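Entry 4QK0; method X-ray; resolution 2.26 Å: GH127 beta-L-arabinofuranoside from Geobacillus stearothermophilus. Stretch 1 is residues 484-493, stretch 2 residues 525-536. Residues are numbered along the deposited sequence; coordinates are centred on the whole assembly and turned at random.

Stretch 1, residues 484-493: GLRIPGWCRG
Stretch 2 525-536: EVKLYFPMPVER

Residues 484-493 and 525-536 belong to one chain and bury 603 Å² between them, counting both sides. Stretch 1 ends a strand at R486, then runs on as loop. Stretch 2 is strand over 525-529, loop through the prolines, and strand again by E535. No backbone hydrogen bond joins the two; the contact is made by side chains, backbone oxygens and two waters.

Two CA pairs set the register: L485 to L528 at 9.3 Å and C491 to F530 at 6.3 Å. Strands 484-486 and 525-529 run roughly the same way. The wide first spacing leaves room for leucines. L485 (m, t) and L528 (m, t) both point toward the other stretch, and L485 CD1 lies 3.8 Å from L528 CD2. The same CD1 is 4.3 Å from V526 CG1, with V526 at chi1 t. These branched apolar side chains suit the buried site.

F530 is the main bump. Its side chain (chi1 m, chi2 -57°) is buried in a hollow lined by I487, P488, W490 and C491. P488 covers one ring face: its CD sits 3.8 Å from the centroid of the F530 ring, 21° off the normal, a CH-pi contact. I487 (m, m) brings CD1 to the ring edge, 4.2 Å from F530 CE1. C491, at chi1 t, points toward stretch 2 and places SG 3.8 Å from F530 CB and 3.8 Å from P531 CD.

A type I turn from P488 to C491 shapes this hollow, closed by C491 N to P488 O at 2.9 Å. G489 and W490 have phi/psi of -56/-25° and -74/-14°. The CA-to-CB bond of W490 points sideways (chi1 p, chi2 -104°), but its indole reaches stretch 2. W490 CH2 packs 3.9 Å from F530 CB and 3.8 Å from CG of selenomethionine M532 (m, t, t). P531 O meets the indole edge, 3.4 Å from W490 CZ3.

P531 (phi/psi -54/133°) fits against the backbone after the turn. Its CG is 3.4 Å from R492 O and its CD is 3.5 Å from G493 O. G493 has phi/psi 70/44°, a positive phi that favours glycine.

R492 is exposed, with chi angles -41°, 136°, -177° and -90°. Its guanidinium edge meets E535 (m, m, chi3 18°) in a salt bridge with two hydrogen bonds: R492 NE to E535 OE2 and R492 NH2 to E535 OE1, both 2.8 Å. Water 1 links W490 O and E535 OE2, 2.7 Å from each. Water 2 accepts from R492 N at 2.8 Å and donates to P531 O at 2.6 Å.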

# COMPACT_ATOMS: atom_id res chain seq x y z
N GLY A 484 -26.47 -19.86 -31.95
CA GLY A 484 -25.54 -18.70 -31.74
C GLY A 484 -24.30 -19.15 -30.99
O GLY A 484 -24.41 -19.60 -29.88
N LEU A 485 -23.15 -19.10 -31.63
CA LEU A 485 -21.90 -19.59 -31.03
C LEU A 485 -20.91 -18.45 -30.71
O LEU A 485 -20.52 -17.75 -31.60
CB LEU A 485 -21.24 -20.57 -31.97
CG LEU A 485 -22.18 -21.68 -32.46
CD1 LEU A 485 -21.46 -22.56 -33.46
CD2 LEU A 485 -22.69 -22.53 -31.35
N ARG A 486 -20.54 -18.28 -29.43
CA ARG A 486 -19.59 -17.23 -29.08
C ARG A 486 -18.24 -17.50 -29.70
O ARG A 486 -17.70 -18.60 -29.63
CB ARG A 486 -19.39 -17.10 -27.58
CG ARG A 486 -18.27 -16.09 -27.23
CD ARG A 486 -18.20 -15.81 -25.76
NE ARG A 486 -17.85 -17.01 -25.04
CZ ARG A 486 -16.64 -17.34 -24.58
NH1 ARG A 486 -15.57 -16.55 -24.74
NH2 ARG A 486 -16.52 -18.48 -23.97
N ILE A 487 -17.71 -16.49 -30.34
CA ILE A 487 -16.35 -16.56 -30.84
C ILE A 487 -15.48 -15.82 -29.78
O ILE A 487 -15.59 -14.58 -29.65
CB ILE A 487 -16.23 -15.92 -32.24
CG1 ILE A 487 -17.25 -16.53 -33.20
CG2 ILE A 487 -14.82 -16.12 -32.80
CD1 ILE A 487 -17.21 -18.05 -33.31
N PRO A 488 -14.69 -16.57 -28.99
CA PRO A 488 -14.02 -15.92 -27.83
C PRO A 488 -13.10 -14.82 -28.24
O PRO A 488 -12.37 -14.93 -29.23
CB PRO A 488 -13.21 -17.05 -27.22
CG PRO A 488 -13.97 -18.30 -27.64
CD PRO A 488 -14.39 -18.00 -29.04
N GLY A 489 -13.27 -13.69 -27.56
CA GLY A 489 -12.47 -12.49 -27.83
C GLY A 489 -10.98 -12.75 -27.73
O GLY A 489 -10.23 -12.05 -28.35
N TRP A 490 -10.54 -13.75 -26.95
CA TRP A 490 -9.10 -14.06 -26.87
C TRP A 490 -8.58 -14.77 -28.12
O TRP A 490 -7.37 -14.85 -28.35
CB TRP A 490 -8.76 -14.89 -25.61
CG TRP A 490 -9.52 -16.17 -25.47
CD1 TRP A 490 -10.55 -16.40 -24.65
CD2 TRP A 490 -9.28 -17.41 -26.17
NE1 TRP A 490 -10.99 -17.71 -24.78
CE2 TRP A 490 -10.23 -18.33 -25.73
CE3 TRP A 490 -8.38 -17.80 -27.18
CZ2 TRP A 490 -10.31 -19.63 -26.23
CZ3 TRP A 490 -8.45 -19.07 -27.67
CH2 TRP A 490 -9.42 -19.98 -27.20
N CYS A 491 -9.49 -15.26 -28.95
CA CYS A 491 -9.13 -16.12 -30.05
C CYS A 491 -8.87 -15.34 -31.33
O CYS A 491 -9.58 -14.42 -31.60
CB CYS A 491 -10.30 -17.07 -30.28
SG CYS A 491 -9.98 -18.22 -31.58
N ARG A 492 -7.89 -15.72 -32.13
CA ARG A 492 -7.74 -15.20 -33.51
C ARG A 492 -8.06 -16.41 -34.37
O ARG A 492 -7.62 -17.53 -34.05
CB ARG A 492 -6.29 -14.84 -33.91
CG ARG A 492 -5.36 -14.14 -32.94
CD ARG A 492 -3.95 -14.78 -32.96
NE ARG A 492 -3.02 -14.19 -31.99
CZ ARG A 492 -2.21 -13.14 -32.21
NH1 ARG A 492 -2.14 -12.56 -33.42
NH2 ARG A 492 -1.43 -12.68 -31.22
N GLY A 493 -8.72 -16.22 -35.48
CA GLY A 493 -8.83 -17.27 -36.50
C GLY A 493 -9.67 -18.47 -36.19
O GLY A 493 -9.29 -19.64 -36.48
N GLU A 525 -23.46 -32.34 -37.23
CA GLU A 525 -22.24 -32.10 -36.45
C GLU A 525 -21.56 -30.78 -36.84
O GLU A 525 -21.28 -30.52 -38.01
CB GLU A 525 -21.28 -33.24 -36.64
CG GLU A 525 -20.21 -33.22 -35.58
CD GLU A 525 -19.22 -34.35 -35.76
OE1 GLU A 525 -19.58 -35.49 -35.44
OE2 GLU A 525 -18.07 -34.10 -36.20
N VAL A 526 -21.37 -29.93 -35.84
CA VAL A 526 -20.64 -28.68 -35.99
C VAL A 526 -19.32 -28.85 -35.27
O VAL A 526 -19.31 -29.22 -34.10
CB VAL A 526 -21.40 -27.51 -35.35
CG1 VAL A 526 -20.64 -26.20 -35.53
CG2 VAL A 526 -22.80 -27.38 -35.92
N LYS A 527 -18.22 -28.63 -36.00
CA LYS A 527 -16.88 -28.59 -35.42
C LYS A 527 -16.33 -27.18 -35.36
O LYS A 527 -16.30 -26.46 -36.38
CB LYS A 527 -15.83 -29.53 -36.05
CG LYS A 527 -15.84 -30.87 -35.33
CD LYS A 527 -15.05 -31.95 -36.03
CE LYS A 527 -13.57 -31.78 -35.78
NZ LYS A 527 -13.15 -32.37 -34.49
N LEU A 528 -15.93 -26.80 -34.15
CA LEU A 528 -15.32 -25.50 -33.90
C LEU A 528 -13.88 -25.70 -33.57
O LEU A 528 -13.54 -26.59 -32.80
CB LEU A 528 -15.97 -24.81 -32.74
CG LEU A 528 -17.48 -24.63 -32.75
CD1 LEU A 528 -17.95 -23.98 -31.47
CD2 LEU A 528 -17.83 -23.73 -33.89
N TYR A 529 -13.02 -24.87 -34.15
CA TYR A 529 -11.59 -24.90 -33.86
C TYR A 529 -11.12 -23.49 -33.51
O TYR A 529 -11.22 -22.56 -34.33
CB TYR A 529 -10.79 -25.44 -35.03
CG TYR A 529 -9.29 -25.25 -34.84
CD1 TYR A 529 -8.65 -25.77 -33.71
CD2 TYR A 529 -8.52 -24.51 -35.77
CE1 TYR A 529 -7.28 -25.58 -33.53
CE2 TYR A 529 -7.17 -24.32 -35.58
CZ TYR A 529 -6.56 -24.85 -34.46
OH TYR A 529 -5.22 -24.65 -34.25
N PHE A 530 -10.72 -23.33 -32.24
CA PHE A 530 -10.21 -22.08 -31.72
C PHE A 530 -8.72 -22.30 -31.45
O PHE A 530 -8.36 -22.92 -30.46
CB PHE A 530 -10.90 -21.71 -30.41
CG PHE A 530 -12.41 -21.57 -30.53
CD1 PHE A 530 -12.98 -20.66 -31.44
CD2 PHE A 530 -13.25 -22.27 -29.70
CE1 PHE A 530 -14.35 -20.51 -31.54
CE2 PHE A 530 -14.63 -22.12 -29.80
CZ PHE A 530 -15.18 -21.23 -30.73
N PRO A 531 -7.85 -21.78 -32.32
CA PRO A 531 -6.41 -21.85 -31.98
C PRO A 531 -6.05 -21.24 -30.60
O PRO A 531 -6.55 -20.17 -30.24
CB PRO A 531 -5.74 -21.06 -33.10
CG PRO A 531 -6.78 -20.82 -34.15
CD PRO A 531 -8.12 -20.92 -33.49
N MSE A 532 -5.24 -21.98 -29.82
CA MSE A 532 -4.78 -21.56 -28.47
C MSE A 532 -3.25 -21.40 -28.43
O MSE A 532 -2.57 -22.17 -27.75
CB MSE A 532 -5.19 -22.60 -27.40
CG MSE A 532 -6.65 -22.55 -27.10
SE MSE A 532 -6.97 -23.56 -25.49
CE MSE A 532 -8.88 -23.24 -25.34
N PRO A 533 -2.69 -20.43 -29.16
CA PRO A 533 -1.29 -20.12 -28.96
C PRO A 533 -1.01 -19.48 -27.62
O PRO A 533 -1.94 -18.97 -26.96
CB PRO A 533 -1.03 -19.05 -30.03
CG PRO A 533 -2.33 -18.35 -30.21
CD PRO A 533 -3.36 -19.46 -30.05
N VAL A 534 0.24 -19.52 -27.17
CA VAL A 534 0.60 -18.79 -25.92
C VAL A 534 0.64 -17.32 -26.28
O VAL A 534 1.34 -16.97 -27.16
CB VAL A 534 1.98 -19.20 -25.36
CG1 VAL A 534 2.37 -18.31 -24.16
CG2 VAL A 534 1.93 -20.65 -24.91
N GLU A 535 -0.09 -16.49 -25.58
CA GLU A 535 -0.08 -15.10 -25.85
C GLU A 535 0.62 -14.31 -24.72
O GLU A 535 0.47 -14.61 -23.55
CB GLU A 535 -1.51 -14.57 -25.93
CG GLU A 535 -2.39 -15.19 -27.01
CD GLU A 535 -2.19 -14.60 -28.42
OE1 GLU A 535 -1.15 -13.94 -28.70
OE2 GLU A 535 -3.09 -14.88 -29.27
N ARG A 536 1.31 -13.25 -25.11
CA ARG A 536 1.89 -12.26 -24.21
C ARG A 536 0.90 -11.12 -24.11
O ARG A 536 0.69 -10.40 -25.08
CB ARG A 536 3.20 -11.73 -24.80
CG ARG A 536 4.43 -12.63 -24.62
CD ARG A 536 5.66 -11.92 -25.24
NE ARG A 536 6.95 -12.53 -24.96
CZ ARG A 536 7.39 -13.67 -25.51
NH1 ARG A 536 6.65 -14.35 -26.40
NH2 ARG A 536 8.57 -14.15 -25.16
O HOH W 1 -5.25 -16.50 -28.89
O HOH W 2 -6.28 -17.76 -31.03